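Local atomic coordinates of regulatory protein YycH-like domain-containing protein (Eubacterium rectale, PDB entry 5COZ), a protein that is of unknown function but probably resembles regulatory proteins with YycH-like domains and is likely to be a membrane-anchored lipoprotein. Residues A66-S70 with I120-A125; L83-L89 with D116-I120; Y212-P218 with N242-M248; P224-P229 with N239-H243. All coordinates share one frame; numbering follows the deposited sequence.

Interaction 1: A66-S70 with I120-A125; sequences AINFS and IRNDSA
The carbonyl oxygen of Asn122 receives two consecutive residues of the other loop: the N-H of Phe69 bonds to Asn122 O (2.9 Å) on a fairly straight path, 163° at the hydrogen, and the CA-H of Asn68 adds a C-H...O contact. Phe69 N approaches from outside the carbonyl plane. Beside this grip the Asn68 and Asn122 side chains cross at a slant, their amide planes 48° apart, with ND2 of Asn68 lying 3.4 Å from CB of Asn122. Asn68 keeps CG anti to the backbone N (chi1 -173°), and OD1 turns back to accept from Ser70 N at 3.0 Å, an Asx turn; the N-H of Glu71 shares the same oxygen. With an alanine at Asn68 these two backbone N-H groups would probably be left without their acceptor, and the turn into helix 73-87 would be less firmly set. Phe69 places CB 3.6 Å from Ile120 CG2 and brings its ring edge, at CD2, to Ser124 N (3.5 Å). The receiving loop is itself closed by a backbone bond from Arg121 N to Ser124 O, and by a salt bridge of 2.8 Å between Arg121 NH1 and Asp123 OD1. Ser70 OG bonds away from the pair, to Glu105 O. A lone backbone hydrogen bond thus sets the alignment of the two loops, and the rest of their contact is close packing of carbon against backbone and amide atoms.

Interaction 2: L83-L89 with D116-I120; sequences LAKAINL and DSIAI
Helix 73-87 packs its C-terminal turn along strand 116-120 of the antiparallel sheet, and Ile118 is the residue of the strand on which that turn settles. The helix and strand axes run nearly antiparallel, 153° between their directions, and pass 9.4 Å apart. Ile118 carries CG1 anti to its carbonyl carbon (chi1 -61°), which directs CD1 between Ala84 of the last turn and Leu89 just beyond it: CD1 lies 3.8 Å from Ala84 CB and 3.6 Å from Leu89 CD2. Its other branch, CG2, meets Leu83 CD1 at 3.9 Å, and the same leucine methyl reaches Ile120 CD1 further along the strand. Ile87 brings CD1 over the strand backbone, 3.9 Å from Ser117 O. At Asp116, Leu89 lies alongside with its chain pointing the other way, Leu89 CD1 3.5 Å from Asp116 CB; the carboxylate itself bonds to Thr114. Leu89 can turn back onto the strand because the chain reverses at Asn88, whose phi is positive: Leu89 N bonds to Ala84 O (2.9 Å) and Asn88 N to Lys85 O. This is a helix packed by aliphatic side chains on one face of an antiparallel sheet, as in two-layer alpha/beta folds, its C terminus closed by a Schellman motif.

Interaction 3: Y212-P218 with N242-M248; sequences YVFFMFP and NHLVIAM
Strands 212-216 and 244-248 pair antiparallel, their axes 4.6 Å apart, through six backbone hydrogen bonds joining Tyr212 with Met248, Phe214 with Ile246 and Met216 with Leu244, while Val213 with Ala247 and Phe215 with Val245 are the non-hydrogen-bonded pairs. On the face carrying those last two pairs, Val213 splits its methyls between two neighbours: CG1 lies 3.6 Å from Val245 CG1 and CG2 3.7 Å from Ala247 CB. Phe215 runs alongside both Val245 and His243. The histidine sets CG between its backbone N and carbonyl carbon (chi1 43°), which brings that CG over the rim of one face of Phe215, the rings oblique, centroids 4.3 Å apart and planes at 37°; ND1 of His243 comes to 3.4 Å from CE2 of Phe215. On the other face SE of Met216, a selenomethionine like Met248, packs on Ile246 CD1. Beyond the Met216-Leu244 pair, Phe217 turns a ring edge, CD1, to Asn242 O (3.3 Å), a buried oxygen with no polar partner in the model. The amide of Asn242 lies against Pro218, donating from ND2 to a lone pair of Pro218 O (2.9 Å) while OD1 touches the proline ring at CD (3.2 Å). Strand 188-192 pairs with the far edge of 211-220 and strand 252-258 with that of 244-249. Helix 165-178 covers the face bearing Tyr212, Phe214 and Met248, with Ala168 touching all three.

Interaction 4: P224-P229 with N239-H243; sequences PYSRCP and NQENH
With chi1 at 176°, Asn242 extends its amide away from its own N-H and to the edge of the Tyr225 ring, while Asn239 sets CG between its backbone N and carbonyl carbon (chi1 61°) and reaches Pro229. Asn242 grips the 224-229 loop twice: its backbone N donates to Ser226 O (3.0 Å), and ND2 donates to Tyr225 O (3.0 Å) from above the carbonyl plane, a bent bond. ND2 also serves Pro218 O, which probably holds the amide in one rotation. Tyr225 crosses it with ring and amide planes 65° apart, an edge of the ring facing OD1. With a leucine in place of Asn242 the carbonyls of Tyr225 and Pro218 would probably be left without this shared donor, and the tie between loop and strand end would be weakened. Further along, Asn239 ND2 bonds to Pro229 O (3.1 Å), again from above the carbonyl plane, and to a water (2.9 Å) that also contacts Cys228 O and Gln240 O. Glu241 lays CG against Arg227 O (3.4 Å), and a second water lies 2.7 Å from both that oxygen and Glu241 OE1, which has a further partner in Tyr145 N. The guanidinium of Arg227 turns away to Glu188, Glu300 and Glu304 and makes a cation-pi contact with Phe217. Two irregular loops flanking the short helix 232-235 are thus joined by asparagine amides, one backbone bond and waters, with an ST turn in which Cys228 N donates to Ser226 OG and an inverse gamma turn centred on Asn242.

How the interactions relate
From the N terminus, interaction 1 closes a loop from the end of strand 58-66 to the turn between strands 116-120 and 125-128. Interaction 2 is nested within it, and the two share Ile120 and touch through Ala125. After both have closed, interaction 3 opens, then interaction 4 within it, and the two end on the same part of the chain, sharing Asn242 and His243. Interactions 2 and 3, centres about 16 Å apart, both reach the antiparallel sheet. Segments 66-70 and 224-229 adjoin strands of the mixed sheet, so interactions 1 and 4 lie where the two sheets meet.

Interaction 1: A66-S70 with I120-A125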
# COMPACT_ATOMS: atom_id res chain seq x y z
N ALA A 66 -2.63 3.14 -18.20
CA ALA A 66 -2.19 1.93 -17.55
C ALA A 66 -0.95 1.38 -18.25
O ALA A 66 -0.88 1.43 -19.49
CB ALA A 66 -3.31 0.89 -17.61
N ILE A 67 0.02 0.88 -17.48
CA ILE A 67 1.18 0.17 -18.02
C ILE A 67 0.73 -1.28 -18.12
O ILE A 67 0.33 -1.88 -17.11
CB ILE A 67 2.46 0.38 -17.18
CG1 ILE A 67 2.90 1.87 -17.27
CG2 ILE A 67 3.61 -0.55 -17.67
CD1 ILE A 67 3.96 2.31 -16.33
N ASN A 68 0.72 -1.83 -19.32
CA ASN A 68 0.33 -3.22 -19.50
C ASN A 68 1.61 -4.05 -19.53
O ASN A 68 2.43 -3.91 -20.46
CB ASN A 68 -0.49 -3.38 -20.77
CG ASN A 68 -1.05 -4.77 -20.91
OD1 ASN A 68 -0.34 -5.77 -20.72
ND2 ASN A 68 -2.33 -4.87 -21.24
N PHE A 69 1.84 -4.85 -18.49
CA PHE A 69 3.11 -5.55 -18.39
C PHE A 69 3.29 -6.67 -19.39
O PHE A 69 4.43 -7.02 -19.66
CB PHE A 69 3.25 -6.20 -17.00
CG PHE A 69 3.26 -5.25 -15.82
CD1 PHE A 69 3.95 -4.04 -15.88
CD2 PHE A 69 2.65 -5.59 -14.62
CE1 PHE A 69 4.00 -3.19 -14.78
CE2 PHE A 69 2.68 -4.73 -13.52
CZ PHE A 69 3.36 -3.54 -13.61
N SER A 70 2.20 -7.24 -19.91
CA SER A 70 2.33 -8.43 -20.74
C SER A 70 1.96 -8.26 -22.22
O SER A 70 2.22 -9.20 -22.99
CB SER A 70 1.48 -9.55 -20.15
OG SER A 70 0.13 -9.14 -20.11
N ILE A 120 3.44 -13.01 -14.83
CA ILE A 120 3.23 -11.63 -15.26
C ILE A 120 1.91 -11.56 -16.04
O ILE A 120 1.72 -12.32 -16.98
CB ILE A 120 4.42 -11.08 -16.09
CG1 ILE A 120 5.72 -11.18 -15.28
CG2 ILE A 120 4.13 -9.63 -16.53
CD1 ILE A 120 6.98 -10.86 -16.13
N ARG A 121 1.03 -10.65 -15.62
CA ARG A 121 -0.27 -10.39 -16.26
C ARG A 121 -0.28 -8.94 -16.77
O ARG A 121 0.72 -8.23 -16.62
CB ARG A 121 -1.41 -10.61 -15.24
CG ARG A 121 -1.71 -12.04 -14.84
CD ARG A 121 -2.83 -12.11 -13.81
NE ARG A 121 -4.15 -11.86 -14.39
CZ ARG A 121 -4.81 -10.70 -14.31
NH1 ARG A 121 -4.27 -9.67 -13.66
NH2 ARG A 121 -6.00 -10.56 -14.88
N ASN A 122 -1.42 -8.44 -17.25
CA ASN A 122 -1.45 -7.06 -17.73
C ASN A 122 -1.20 -6.02 -16.62
O ASN A 122 -0.53 -5.03 -16.87
CB ASN A 122 -2.79 -6.75 -18.43
CG ASN A 122 -4.01 -7.06 -17.58
OD1 ASN A 122 -4.20 -8.17 -17.10
ND2 ASN A 122 -4.87 -6.07 -17.38
N ASP A 123 -1.71 -6.26 -15.39
CA ASP A 123 -1.61 -5.25 -14.34
C ASP A 123 -1.03 -5.77 -13.04
O ASP A 123 -1.27 -5.19 -11.98
CB ASP A 123 -3.01 -4.67 -14.06
CG ASP A 123 -4.00 -5.69 -13.51
OD1 ASP A 123 -3.72 -6.91 -13.60
OD2 ASP A 123 -5.08 -5.27 -13.03
N SER A 124 -0.26 -6.87 -13.13
CA SER A 124 0.38 -7.41 -11.94
C SER A 124 1.53 -8.31 -12.33
O SER A 124 1.53 -8.87 -13.41
CB SER A 124 -0.62 -8.19 -11.07
OG SER A 124 -1.10 -9.35 -11.72
N ALA A 125 2.52 -8.39 -11.45
CA ALA A 125 3.65 -9.27 -11.66
C ALA A 125 4.04 -9.80 -10.30
O ALA A 125 4.05 -9.05 -9.32
CB ALA A 125 4.81 -8.57 -12.35

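Interaction 2: L83-L89 with D116-I120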
# COMPACT_ATOMS: atom_id res chain seq x y z
N LEU A 83 12.92 -9.70 -12.53
CA LEU A 83 12.35 -10.47 -11.42
C LEU A 83 13.14 -11.74 -11.14
O LEU A 83 13.30 -12.11 -9.97
CB LEU A 83 10.89 -10.82 -11.70
CG LEU A 83 9.95 -9.62 -11.79
CD1 LEU A 83 8.60 -10.04 -12.31
CD2 LEU A 83 9.80 -8.92 -10.42
N ALA A 84 13.62 -12.43 -12.20
CA ALA A 84 14.42 -13.64 -12.04
C ALA A 84 15.75 -13.32 -11.33
O ALA A 84 16.17 -14.12 -10.50
CB ALA A 84 14.69 -14.28 -13.42
N LYS A 85 16.36 -12.15 -11.62
CA LYS A 85 17.60 -11.74 -10.94
C LYS A 85 17.32 -11.56 -9.43
O LYS A 85 18.05 -12.08 -8.58
CB LYS A 85 18.15 -10.44 -11.55
CG LYS A 85 19.49 -9.99 -10.95
CD LYS A 85 19.75 -8.51 -11.21
CE LYS A 85 21.00 -7.99 -10.53
NZ LYS A 85 20.81 -7.81 -9.06
N ALA A 86 16.21 -10.87 -9.12
CA ALA A 86 15.83 -10.60 -7.73
C ALA A 86 15.67 -11.88 -6.89
O ALA A 86 16.21 -11.95 -5.79
CB ALA A 86 14.54 -9.80 -7.72
N ILE A 87 14.94 -12.91 -7.39
CA ILE A 87 14.69 -14.12 -6.60
C ILE A 87 15.73 -15.23 -6.87
O ILE A 87 15.58 -16.33 -6.36
CB ILE A 87 13.24 -14.67 -6.76
CG1 ILE A 87 12.95 -15.14 -8.22
CG2 ILE A 87 12.21 -13.64 -6.25
CD1 ILE A 87 11.76 -16.09 -8.34
N ASN A 88 16.75 -14.94 -7.70
CA ASN A 88 17.83 -15.88 -8.08
C ASN A 88 17.24 -17.13 -8.74
O ASN A 88 17.62 -18.26 -8.43
CB ASN A 88 18.72 -16.24 -6.86
CG ASN A 88 20.08 -16.75 -7.26
OD1 ASN A 88 20.71 -16.27 -8.22
ND2 ASN A 88 20.57 -17.76 -6.55
N LEU A 89 16.27 -16.91 -9.66
CA LEU A 89 15.62 -18.01 -10.36
C LEU A 89 16.61 -18.67 -11.33
O LEU A 89 17.35 -17.97 -12.01
CB LEU A 89 14.40 -17.48 -11.12
CG LEU A 89 13.58 -18.50 -11.90
CD1 LEU A 89 12.52 -19.12 -11.02
CD2 LEU A 89 12.88 -17.83 -13.09
N ASP A 116 10.03 -22.29 -7.32
CA ASP A 116 10.14 -20.84 -7.57
C ASP A 116 9.26 -20.50 -8.76
O ASP A 116 9.10 -21.32 -9.67
CB ASP A 116 11.58 -20.43 -7.88
CG ASP A 116 12.61 -20.71 -6.80
OD1 ASP A 116 12.30 -20.52 -5.63
OD2 ASP A 116 13.75 -21.09 -7.16
N SER A 117 8.69 -19.29 -8.78
CA SER A 117 7.86 -18.94 -9.93
C SER A 117 7.83 -17.45 -10.19
O SER A 117 8.05 -16.64 -9.28
CB SER A 117 6.42 -19.43 -9.75
OG SER A 117 5.73 -18.70 -8.76
N ILE A 118 7.56 -17.12 -11.45
CA ILE A 118 7.31 -15.76 -11.91
C ILE A 118 5.99 -15.78 -12.68
O ILE A 118 5.80 -16.67 -13.51
CB ILE A 118 8.46 -15.18 -12.74
CG1 ILE A 118 9.78 -15.12 -11.93
CG2 ILE A 118 8.08 -13.79 -13.34
CD1 ILE A 118 10.98 -14.77 -12.79
N ALA A 119 5.09 -14.82 -12.42
CA ALA A 119 3.85 -14.73 -13.17
C ALA A 119 3.66 -13.29 -13.54
O ALA A 119 3.69 -12.43 -12.65
CB ALA A 119 2.68 -15.22 -12.32
N ILE A 120 3.44 -13.01 -14.83
CA ILE A 120 3.23 -11.63 -15.26
C ILE A 120 1.91 -11.56 -16.04
O ILE A 120 1.72 -12.32 -16.98
CB ILE A 120 4.42 -11.08 -16.09
CG1 ILE A 120 5.72 -11.18 -15.28
CG2 ILE A 120 4.13 -9.63 -16.53
CD1 ILE A 120 6.98 -10.86 -16.13

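Interaction 3: Y212-P218 with N242-M248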
# COMPACT_ATOMS: atom_id res chain seq x y z
N TYR A 212 11.82 -10.22 6.21
CA TYR A 212 11.44 -8.81 6.22
C TYR A 212 10.50 -8.57 5.06
O TYR A 212 10.77 -9.08 3.97
CB TYR A 212 12.65 -7.91 5.98
CG TYR A 212 13.64 -7.76 7.10
CD1 TYR A 212 13.26 -7.17 8.31
CD2 TYR A 212 14.97 -8.10 6.93
CE1 TYR A 212 14.18 -6.95 9.32
CE2 TYR A 212 15.91 -7.86 7.92
CZ TYR A 212 15.52 -7.27 9.12
OH TYR A 212 16.45 -7.06 10.11
N VAL A 213 9.45 -7.77 5.23
CA VAL A 213 8.56 -7.40 4.13
C VAL A 213 8.52 -5.89 4.05
O VAL A 213 8.07 -5.24 4.99
CB VAL A 213 7.14 -7.97 4.27
CG1 VAL A 213 6.21 -7.44 3.16
CG2 VAL A 213 7.16 -9.50 4.24
N PHE A 214 8.97 -5.34 2.92
CA PHE A 214 8.82 -3.91 2.70
C PHE A 214 7.64 -3.63 1.83
O PHE A 214 7.41 -4.33 0.85
CB PHE A 214 10.05 -3.33 1.97
CG PHE A 214 11.23 -3.27 2.89
CD1 PHE A 214 12.11 -4.35 3.00
CD2 PHE A 214 11.53 -2.10 3.57
CE1 PHE A 214 13.22 -4.27 3.85
CE2 PHE A 214 12.63 -2.03 4.44
CZ PHE A 214 13.47 -3.12 4.56
N PHE A 215 6.92 -2.55 2.17
CA PHE A 215 5.94 -1.95 1.29
C PHE A 215 6.54 -0.68 0.79
O PHE A 215 6.85 0.20 1.58
CB PHE A 215 4.58 -1.62 1.97
CG PHE A 215 3.61 -2.74 2.23
CD1 PHE A 215 4.01 -4.08 2.14
CD2 PHE A 215 2.29 -2.46 2.55
CE1 PHE A 215 3.10 -5.11 2.45
CE2 PHE A 215 1.38 -3.49 2.81
CZ PHE A 215 1.78 -4.80 2.75
N MSE A 216 6.71 -0.60 -0.52
CA MSE A 216 7.15 0.64 -1.17
C MSE A 216 5.99 1.16 -1.97
O MSE A 216 5.09 0.41 -2.32
CB MSE A 216 8.38 0.43 -2.03
CG MSE A 216 9.39 -0.38 -1.27
SE MSE A 216 10.92 -0.76 -2.32
CE MSE A 216 11.78 0.57 -1.84
N PHE A 217 5.97 2.48 -2.21
CA PHE A 217 4.81 3.08 -2.81
C PHE A 217 5.10 3.80 -4.11
O PHE A 217 5.61 4.91 -4.12
CB PHE A 217 4.18 4.05 -1.78
CG PHE A 217 3.91 3.37 -0.45
CD1 PHE A 217 2.90 2.42 -0.33
CD2 PHE A 217 4.74 3.59 0.64
CE1 PHE A 217 2.71 1.73 0.87
CE2 PHE A 217 4.55 2.91 1.85
CZ PHE A 217 3.51 2.00 1.96
N PRO A 218 4.78 3.15 -5.25
CA PRO A 218 4.96 3.79 -6.57
C PRO A 218 4.32 5.17 -6.58
O PRO A 218 3.19 5.34 -6.09
CB PRO A 218 4.24 2.83 -7.52
CG PRO A 218 4.48 1.47 -6.85
CD PRO A 218 4.25 1.77 -5.38
N ASN A 242 -2.04 0.48 -3.63
CA ASN A 242 -0.77 0.70 -4.29
C ASN A 242 0.41 0.39 -3.37
O ASN A 242 0.89 1.29 -2.66
CB ASN A 242 -0.68 2.15 -4.76
CG ASN A 242 0.64 2.47 -5.37
OD1 ASN A 242 1.12 1.76 -6.25
ND2 ASN A 242 1.23 3.58 -4.93
N HIS A 243 0.88 -0.85 -3.38
CA HIS A 243 2.10 -1.18 -2.67
C HIS A 243 2.88 -2.18 -3.49
O HIS A 243 2.35 -3.16 -4.00
CB HIS A 243 1.89 -1.69 -1.19
CG HIS A 243 0.77 -2.67 -1.00
ND1 HIS A 243 -0.22 -2.44 -0.05
CD2 HIS A 243 0.54 -3.87 -1.58
CE1 HIS A 243 -1.01 -3.50 -0.09
NE2 HIS A 243 -0.60 -4.39 -0.98
N LEU A 244 4.16 -1.85 -3.64
CA LEU A 244 5.17 -2.74 -4.23
C LEU A 244 5.72 -3.53 -3.02
O LEU A 244 6.28 -2.93 -2.08
CB LEU A 244 6.26 -1.89 -4.92
CG LEU A 244 7.54 -2.64 -5.34
CD1 LEU A 244 7.28 -3.69 -6.41
CD2 LEU A 244 8.64 -1.61 -5.85
N VAL A 245 5.46 -4.87 -3.00
CA VAL A 245 5.83 -5.70 -1.86
C VAL A 245 7.15 -6.41 -2.15
O VAL A 245 7.25 -7.10 -3.16
CB VAL A 245 4.72 -6.70 -1.51
CG1 VAL A 245 5.09 -7.48 -0.24
CG2 VAL A 245 3.37 -5.99 -1.32
N ILE A 246 8.17 -6.17 -1.33
CA ILE A 246 9.47 -6.82 -1.50
C ILE A 246 9.82 -7.49 -0.20
O ILE A 246 10.01 -6.81 0.81
CB ILE A 246 10.56 -5.81 -1.92
CG1 ILE A 246 10.07 -4.90 -3.10
CG2 ILE A 246 11.87 -6.58 -2.27
CD1 ILE A 246 11.19 -3.94 -3.73
N ALA A 247 9.90 -8.81 -0.22
CA ALA A 247 10.26 -9.55 1.00
C ALA A 247 11.60 -10.20 0.84
O ALA A 247 11.97 -10.56 -0.29
CB ALA A 247 9.22 -10.60 1.32
N MSE A 248 12.31 -10.40 1.95
CA MSE A 248 13.60 -11.09 1.90
C MSE A 248 13.85 -11.89 3.15
O MSE A 248 13.42 -11.51 4.25
CB MSE A 248 14.75 -10.11 1.66
CG MSE A 248 14.82 -9.04 2.71
SE MSE A 248 15.88 -7.53 2.16
CE MSE A 248 14.79 -6.76 0.84

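Interaction 4: P224-P229 with N239-H243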
# COMPACT_ATOMS: atom_id res chain seq x y z
N PRO A 224 2.23 9.17 -3.72
CA PRO A 224 1.94 7.79 -4.11
C PRO A 224 0.54 7.62 -4.69
O PRO A 224 -0.40 8.30 -4.24
CB PRO A 224 2.07 7.01 -2.80
CG PRO A 224 1.63 8.00 -1.74
CD PRO A 224 2.19 9.35 -2.25
N TYR A 225 0.39 6.66 -5.60
CA TYR A 225 -0.96 6.29 -5.99
C TYR A 225 -1.67 5.73 -4.76
O TYR A 225 -1.04 5.21 -3.82
CB TYR A 225 -0.99 5.25 -7.14
CG TYR A 225 -0.06 5.55 -8.26
CD1 TYR A 225 -0.25 6.66 -9.08
CD2 TYR A 225 1.00 4.69 -8.56
CE1 TYR A 225 0.65 6.96 -10.11
CE2 TYR A 225 1.89 4.98 -9.58
CZ TYR A 225 1.73 6.14 -10.33
OH TYR A 225 2.58 6.36 -11.37
N SER A 226 -2.98 5.84 -4.78
CA SER A 226 -3.83 5.54 -3.65
C SER A 226 -3.57 4.17 -3.01
O SER A 226 -3.46 3.14 -3.71
CB SER A 226 -5.28 5.63 -4.12
OG SER A 226 -6.18 5.10 -3.16
N ARG A 227 -3.51 4.19 -1.67
CA ARG A 227 -3.37 3.01 -0.82
C ARG A 227 -4.73 2.59 -0.25
O ARG A 227 -4.79 1.76 0.65
CB ARG A 227 -2.37 3.28 0.30
CG ARG A 227 -0.95 3.42 -0.26
CD ARG A 227 -0.09 4.30 0.63
NE ARG A 227 0.15 3.78 1.98
CZ ARG A 227 -0.21 4.40 3.11
NH1 ARG A 227 -1.00 5.47 3.06
NH2 ARG A 227 0.19 3.94 4.29
N CYS A 228 -5.82 3.14 -0.80
CA CYS A 228 -7.15 2.79 -0.39
C CYS A 228 -7.50 1.37 -0.82
O CYS A 228 -7.15 0.95 -1.92
CB CYS A 228 -8.16 3.77 -0.99
SG CYS A 228 -8.12 5.40 -0.25
N PRO A 229 -8.36 0.73 -0.05
CA PRO A 229 -8.97 -0.53 -0.52
C PRO A 229 -9.79 -0.34 -1.81
O PRO A 229 -10.18 0.79 -2.16
CB PRO A 229 -9.97 -0.86 0.61
CG PRO A 229 -9.34 -0.24 1.84
CD PRO A 229 -8.80 1.08 1.31
N ASN A 239 -9.98 -1.04 -8.36
CA ASN A 239 -8.70 -0.49 -7.90
C ASN A 239 -8.17 -1.36 -6.77
O ASN A 239 -8.89 -2.19 -6.19
CB ASN A 239 -8.86 0.96 -7.44
CG ASN A 239 -9.82 1.10 -6.29
OD1 ASN A 239 -11.04 0.88 -6.44
ND2 ASN A 239 -9.30 1.35 -5.10
N GLN A 240 -6.88 -1.23 -6.51
CA GLN A 240 -6.28 -1.97 -5.41
C GLN A 240 -5.26 -1.11 -4.73
O GLN A 240 -4.83 -0.09 -5.27
CB GLN A 240 -5.66 -3.28 -5.88
CG GLN A 240 -4.48 -3.08 -6.77
CD GLN A 240 -4.19 -4.35 -7.52
OE1 GLN A 240 -4.81 -4.65 -8.54
NE2 GLN A 240 -3.19 -5.10 -7.04
N GLU A 241 -4.84 -1.57 -3.54
CA GLU A 241 -3.87 -0.82 -2.76
C GLU A 241 -2.53 -0.75 -3.47
O GLU A 241 -1.97 -1.77 -3.92
CB GLU A 241 -3.68 -1.46 -1.39
CG GLU A 241 -4.96 -1.44 -0.56
CD GLU A 241 -4.93 -2.44 0.59
OE1 GLU A 241 -4.32 -2.14 1.63
OE2 GLU A 241 -5.41 -3.58 0.38
N ASN A 242 -2.04 0.48 -3.63
CA ASN A 242 -0.77 0.70 -4.29
C ASN A 242 0.41 0.39 -3.37
O ASN A 242 0.89 1.29 -2.66
CB ASN A 242 -0.68 2.15 -4.76
CG ASN A 242 0.64 2.47 -5.37
OD1 ASN A 242 1.12 1.76 -6.25
ND2 ASN A 242 1.23 3.58 -4.93
N HIS A 243 0.88 -0.85 -3.38
CA HIS A 243 2.10 -1.18 -2.67
C HIS A 243 2.88 -2.18 -3.49
O HIS A 243 2.35 -3.16 -4.00
CB HIS A 243 1.89 -1.69 -1.19
CG HIS A 243 0.77 -2.67 -1.00
ND1 HIS A 243 -0.22 -2.44 -0.05
CD2 HIS A 243 0.54 -3.87 -1.58
CE1 HIS A 243 -1.01 -3.50 -0.09
NE2 HIS A 243 -0.60 -4.39 -0.98
O HOH W 1 -4.09 3.09 -6.41
O HOH W 2 -3.16 0.21 2.08
O HOH W 3 -6.57 2.09 -4.32